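Local coordinates for oligopeptide-binding protein AppA (Bacillus subtilis, PDB 1XOC) that captures oligopeptides, including a nonapeptide, outside the cell and delivers them to an ABC transporter that supports sporulation and genetic competence, at residues L264-N275 with W410-L421. Sequence-based numbering, arbitrary orientation. Where two conformers were deposited one is given.
Sequences LSYVYIGWNEKN and WDFDAMVMGWSL
Antiparallel strands Ser265 to Trp271 and Ala414 to Ser420 pair in the mixed sheet of a family 5 solute-binding protein, with strand 483-496 on one flank and strand 358-367 on the other. Gly418, Trp419 and Ser420 also pair with the bound peptide, so the ladder continues into the ligand. Hydrogen-bonded pairs run from Tyr266–Trp419 through Tyr268–Met417 to Gly270–Met415; Tyr268 N reaches Met417 O at 2.9 Å almost in line with the carbonyl, whereas Tyr266 N to Trp419 O is weak at 3.4 Å. In one of its two conformers, Ser265 OG also bonds to Trp419 O (2.8 Å).

On one face Tyr266, Tyr268 and Trp419 form an aromatic cluster. Trp419 presents its edge to the Tyr266 ring face, planes at 73°, while Tyr268 lies nearly parallel to the indole but slid aside, CE1 3.5 Å from Trp419 CD1. With CG between its own N and carbonyl carbon (chi1 66°), Tyr268 leans toward the partner strand and lies alongside Met417, its OH 3.5 Å from Met417 CG. Tyr483 stacks on Tyr268 and accepts the Trp419 NE1 bond. An ordered water accepts from Tyr268 OH at 2.7 Å, donates to Gly418 O, and rests over the Trp419 ring. A leucine in place of Tyr268 would probably leave this water without its hydroxyl donor and strip the indole of a flat neighbour.

At the far end, Asn272 CB sits over the Phe412 face. On the other sheet face, Trp271 CE3 touches Ala414 CB at 3.7 Å.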
loop_
_atom_site.group_PDB
_atom_site.type_symbol
_atom_site.label_atom_id
_atom_site.label_comp_id
_atom_site.label_asym_id
_atom_site.label_seq_id
_atom_site.Cartn_x
_atom_site.Cartn_y
_atom_site.Cartn_z
ATOM N N LEU A 264 -7.089 -6.386 -1.649
ATOM C CA LEU A 264 -7.421 -5.405 -0.599
ATOM C C LEU A 264 -6.871 -4.029 -1.009
ATOM O O LEU A 264 -5.863 -3.564 -0.499
ATOM C CB LEU A 264 -6.877 -5.852 0.773
ATOM C CG LEU A 264 -7.372 -5.072 1.981
ATOM C CD1 LEU A 264 -8.782 -5.485 2.331
ATOM C CD2 LEU A 264 -6.488 -5.331 3.173
ATOM N N SER A 265 -7.552 -3.393 -1.947
ATOM C CA SER A 265 -6.965 -2.278 -2.683
ATOM C C SER A 265 -8.068 -1.505 -3.373
ATOM O O SER A 265 -9.183 -2.019 -3.591
ATOM C CB SER A 265 -6.007 -2.818 -3.723
ATOM O OG SER A 265 -5.561 -1.791 -4.582
ATOM N N TYR A 266 -7.748 -0.257 -3.736
ATOM C CA TYR A 266 -8.508 0.428 -4.784
ATOM C C TYR A 266 -7.529 1.283 -5.585
ATOM O O TYR A 266 -6.462 1.653 -5.081
ATOM C CB TYR A 266 -9.718 1.238 -4.260
ATOM C CG TYR A 266 -9.376 2.372 -3.313
ATOM C CD1 TYR A 266 -8.889 3.603 -3.783
ATOM C CD2 TYR A 266 -9.541 2.225 -1.951
ATOM C CE1 TYR A 266 -8.583 4.627 -2.904
ATOM C CE2 TYR A 266 -9.237 3.244 -1.061
ATOM C CZ TYR A 266 -8.752 4.453 -1.561
ATOM O OH TYR A 266 -8.446 5.468 -0.677
ATOM N N VAL A 267 -7.947 1.591 -6.803
ATOM C CA VAL A 267 -7.191 2.453 -7.723
ATOM C C VAL A 267 -8.016 3.730 -7.852
ATOM O O VAL A 267 -9.253 3.687 -7.824
ATOM C CB VAL A 267 -6.955 1.729 -9.065
ATOM C CG1 VAL A 267 -6.329 2.643 -10.100
ATOM C CG2 VAL A 267 -6.071 0.491 -8.825
ATOM N N TYR A 268 -7.326 4.855 -7.998
ATOM C CA TYR A 268 -7.941 6.164 -7.897
ATOM C C TYR A 268 -7.143 7.176 -8.702
ATOM O O TYR A 268 -6.038 6.921 -9.102
ATOM C CB TYR A 268 -8.012 6.601 -6.433
ATOM C CG TYR A 268 -6.674 6.841 -5.783
ATOM C CD1 TYR A 268 -5.963 5.815 -5.217
ATOM C CD2 TYR A 268 -6.116 8.100 -5.752
ATOM C CE1 TYR A 268 -4.753 6.042 -4.631
ATOM C CE2 TYR A 268 -4.907 8.330 -5.184
ATOM C CZ TYR A 268 -4.221 7.304 -4.621
ATOM O OH TYR A 268 -3.010 7.525 -4.043
ATOM N N ILE A 269 -7.745 8.332 -8.931
ATOM C CA ILE A 269 -7.009 9.509 -9.340
ATOM C C ILE A 269 -6.889 10.457 -8.178
ATOM O O ILE A 269 -7.880 10.873 -7.617
ATOM C CB ILE A 269 -7.707 10.233 -10.502
ATOM C CG1 ILE A 269 -7.999 9.271 -11.642
ATOM C CG2 ILE A 269 -6.875 11.428 -10.958
ATOM C CD1 ILE A 269 -8.849 9.865 -12.732
ATOM N N GLY A 270 -5.656 10.781 -7.833
ATOM C CA GLY A 270 -5.391 11.761 -6.809
ATOM C C GLY A 270 -5.251 13.154 -7.382
ATOM O O GLY A 270 -4.383 13.392 -8.189
ATOM N N TRP A 271 -6.110 14.060 -6.932
ATOM C CA TRP A 271 -6.097 15.443 -7.389
ATOM C C TRP A 271 -5.359 16.320 -6.371
ATOM O O TRP A 271 -5.845 16.533 -5.285
ATOM C CB TRP A 271 -7.531 15.957 -7.543
ATOM C CG TRP A 271 -8.445 15.126 -8.393
ATOM C CD1 TRP A 271 -9.529 14.434 -7.980
ATOM C CD2 TRP A 271 -8.382 14.959 -9.804
ATOM N NE1 TRP A 271 -10.130 13.810 -9.040
ATOM C CE2 TRP A 271 -9.442 14.125 -10.175
ATOM C CE3 TRP A 271 -7.528 15.427 -10.796
ATOM C CZ2 TRP A 271 -9.677 13.758 -11.489
ATOM C CZ3 TRP A 271 -7.760 15.055 -12.098
ATOM C CH2 TRP A 271 -8.823 14.234 -12.434
ATOM N N ASN A 272 -4.174 16.799 -6.730
ATOM C CA ASN A 272 -3.342 17.530 -5.774
ATOM C C ASN A 272 -3.901 18.919 -5.516
ATOM O O ASN A 272 -3.880 19.761 -6.397
ATOM C CB ASN A 272 -1.907 17.638 -6.282
ATOM C CG ASN A 272 -0.943 18.117 -5.221
ATOM O OD1 ASN A 272 0.270 18.037 -5.389
ATOM N ND2 ASN A 272 -1.471 18.588 -4.118
ATOM N N GLU A 273 -4.420 19.146 -4.306
ATOM C CA GLU A 273 -5.044 20.440 -3.950
ATOM C C GLU A 273 -4.023 21.572 -3.692
ATOM O O GLU A 273 -4.409 22.728 -3.467
ATOM C CB GLU A 273 -6.008 20.254 -2.785
ATOM C CG GLU A 273 -7.070 19.215 -3.096
ATOM C CD GLU A 273 -8.116 19.076 -2.045
ATOM O OE1 GLU A 273 -8.692 17.968 -1.949
ATOM O OE2 GLU A 273 -8.363 20.060 -1.324
ATOM N N LYS A 274 -2.731 21.267 -3.777
ATOM C CA LYS A 274 -1.705 22.304 -3.902
ATOM C C LYS A 274 -1.877 23.023 -5.229
ATOM O O LYS A 274 -1.560 24.209 -5.343
ATOM C CB LYS A 274 -0.298 21.725 -3.853
ATOM C CG LYS A 274 0.311 21.665 -2.501
ATOM C CD LYS A 274 1.745 21.148 -2.582
ATOM C CE LYS A 274 2.766 22.260 -2.717
ATOM N NZ LYS A 274 4.083 21.704 -3.203
ATOM N N ASN A 275 -2.365 22.302 -6.235
ATOM C CA ASN A 275 -2.643 22.885 -7.549
ATOM C C ASN A 275 -3.983 23.610 -7.533
ATOM O O ASN A 275 -5.010 23.018 -7.226
ATOM C CB ASN A 275 -2.630 21.806 -8.645
ATOM C CG ASN A 275 -2.619 22.385 -10.056
ATOM O OD1 ASN A 275 -3.437 23.241 -10.400
ATOM N ND2 ASN A 275 -1.705 21.898 -10.890
ATOM N N TRP A 410 5.533 16.312 -3.075
ATOM C CA TRP A 410 4.184 16.415 -3.620
ATOM C C TRP A 410 4.183 16.901 -5.060
ATOM O O TRP A 410 3.377 17.757 -5.454
ATOM C CB TRP A 410 3.342 17.350 -2.779
ATOM C CG TRP A 410 3.338 16.977 -1.334
ATOM C CD1 TRP A 410 2.661 15.939 -0.747
ATOM C CD2 TRP A 410 4.000 17.673 -0.282
ATOM N NE1 TRP A 410 2.898 15.935 0.603
ATOM C CE2 TRP A 410 3.708 16.994 0.916
ATOM C CE3 TRP A 410 4.831 18.796 -0.238
ATOM C CZ2 TRP A 410 4.202 17.421 2.149
ATOM C CZ3 TRP A 410 5.319 19.225 0.972
ATOM C CH2 TRP A 410 5.009 18.534 2.160
ATOM N N ASP A 411 5.092 16.315 -5.837
ATOM C CA ASP A 411 5.485 16.853 -7.138
ATOM C C ASP A 411 4.654 16.180 -8.223
ATOM O O ASP A 411 5.161 15.363 -9.002
ATOM C CB ASP A 411 6.969 16.582 -7.319
ATOM C CG ASP A 411 7.507 17.053 -8.649
ATOM O OD1 ASP A 411 8.509 16.451 -9.084
ATOM O OD2 ASP A 411 6.921 17.962 -9.268
ATOM N N PHE A 412 3.363 16.507 -8.215
ATOM C CA PHE A 412 2.401 16.018 -9.204
ATOM C C PHE A 412 1.193 16.955 -9.203
ATOM O O PHE A 412 0.899 17.585 -8.180
ATOM C CB PHE A 412 1.976 14.566 -8.901
ATOM C CG PHE A 412 1.166 14.407 -7.645
ATOM C CD1 PHE A 412 1.776 14.392 -6.412
ATOM C CD2 PHE A 412 -0.199 14.289 -7.708
ATOM C CE1 PHE A 412 1.019 14.227 -5.234
ATOM C CE2 PHE A 412 -0.957 14.090 -6.521
ATOM C CZ PHE A 412 -0.330 14.086 -5.306
ATOM N N ASP A 413 0.528 17.069 -10.354
ATOM C CA ASP A 413 -0.767 17.758 -10.464
ATOM C C ASP A 413 -1.864 16.748 -10.163
ATOM O O ASP A 413 -2.743 16.964 -9.313
ATOM C CB ASP A 413 -0.999 18.269 -11.883
ATOM C CG ASP A 413 0.029 19.296 -12.343
ATOM O OD1 ASP A 413 0.607 20.016 -11.498
ATOM O OD2 ASP A 413 0.226 19.378 -13.577
ATOM N N ALA A 414 -1.778 15.587 -10.817
ATOM C CA ALA A 414 -2.729 14.494 -10.587
ATOM C C ALA A 414 -2.019 13.191 -10.871
ATOM O O ALA A 414 -1.059 13.166 -11.616
ATOM C CB ALA A 414 -3.954 14.638 -11.466
ATOM N N MET A 415 -2.479 12.094 -10.273
ATOM C CA MET A 415 -1.879 10.801 -10.574
ATOM C C MET A 415 -2.877 9.682 -10.553
ATOM O O MET A 415 -3.823 9.725 -9.785
ATOM C CB MET A 415 -0.742 10.491 -9.619
ATOM C CG MET A 415 -1.168 10.280 -8.205
ATOM S SD MET A 415 0.243 9.904 -7.148
ATOM C CE MET A 415 -0.543 10.068 -5.537
ATOM N N VAL A 416 -2.662 8.693 -11.411
ATOM C CA VAL A 416 -3.418 7.436 -11.345
ATOM C C VAL A 416 -2.616 6.492 -10.463
ATOM O O VAL A 416 -1.482 6.179 -10.753
ATOM C CB VAL A 416 -3.628 6.815 -12.743
ATOM C CG1 VAL A 416 -4.422 5.505 -12.602
ATOM C CG2 VAL A 416 -4.314 7.794 -13.687
ATOM N N MET A 417 -3.208 6.022 -9.354
ATOM C CA MET A 417 -2.409 5.378 -8.298
ATOM C C MET A 417 -3.288 4.396 -7.574
ATOM O O MET A 417 -4.495 4.419 -7.767
ATOM C CB MET A 417 -1.871 6.418 -7.337
ATOM C CG MET A 417 -0.857 5.990 -6.295
ATOM S SD MET A 417 0.456 4.924 -6.839
ATOM C CE MET A 417 1.174 5.849 -8.171
ATOM N N GLY A 418 -2.672 3.485 -6.832
ATOM C CA GLY A 418 -3.447 2.636 -5.942
ATOM C C GLY A 418 -2.970 2.629 -4.507
ATOM O O GLY A 418 -1.823 2.939 -4.216
ATOM N N TRP A 419 -3.872 2.225 -3.617
ATOM C CA TRP A 419 -3.538 1.864 -2.220
ATOM C C TRP A 419 -3.676 0.364 -1.997
ATOM O O TRP A 419 -4.654 -0.218 -2.406
ATOM C CB TRP A 419 -4.494 2.558 -1.228
ATOM C CG TRP A 419 -4.202 4.025 -1.027
ATOM C CD1 TRP A 419 -5.019 5.083 -1.325
ATOM C CD2 TRP A 419 -3.012 4.593 -0.465
ATOM N NE1 TRP A 419 -4.396 6.268 -1.010
ATOM C CE2 TRP A 419 -3.161 6.001 -0.494
ATOM C CE3 TRP A 419 -1.846 4.056 0.037
ATOM C CZ2 TRP A 419 -2.194 6.864 0.004
ATOM C CZ3 TRP A 419 -0.866 4.928 0.525
ATOM C CH2 TRP A 419 -1.044 6.308 0.474
ATOM N N SER A 420 -2.673 -0.243 -1.382
ATOM C CA SER A 420 -2.825 -1.527 -0.672
ATOM C C SER A 420 -3.298 -1.162 0.727
ATOM O O SER A 420 -2.553 -0.624 1.527
ATOM C CB SER A 420 -1.491 -2.250 -0.606
ATOM O OG SER A 420 -1.630 -3.406 0.178
ATOM N N LEU A 421 -4.559 -1.441 1.019
ATOM C CA LEU A 421 -5.165 -0.871 2.193
ATOM C C LEU A 421 -4.719 -1.517 3.469
ATOM O O LEU A 421 -4.281 -2.648 3.495
ATOM C CB LEU A 421 -6.689 -0.943 2.066
ATOM C CG LEU A 421 -7.222 -0.060 0.934
ATOM C CD1 LEU A 421 -8.632 -0.446 0.540
ATOM C CD2 LEU A 421 -7.156 1.422 1.284
HETATM O O HOH W 1 -1.385 5.536 -3.090
#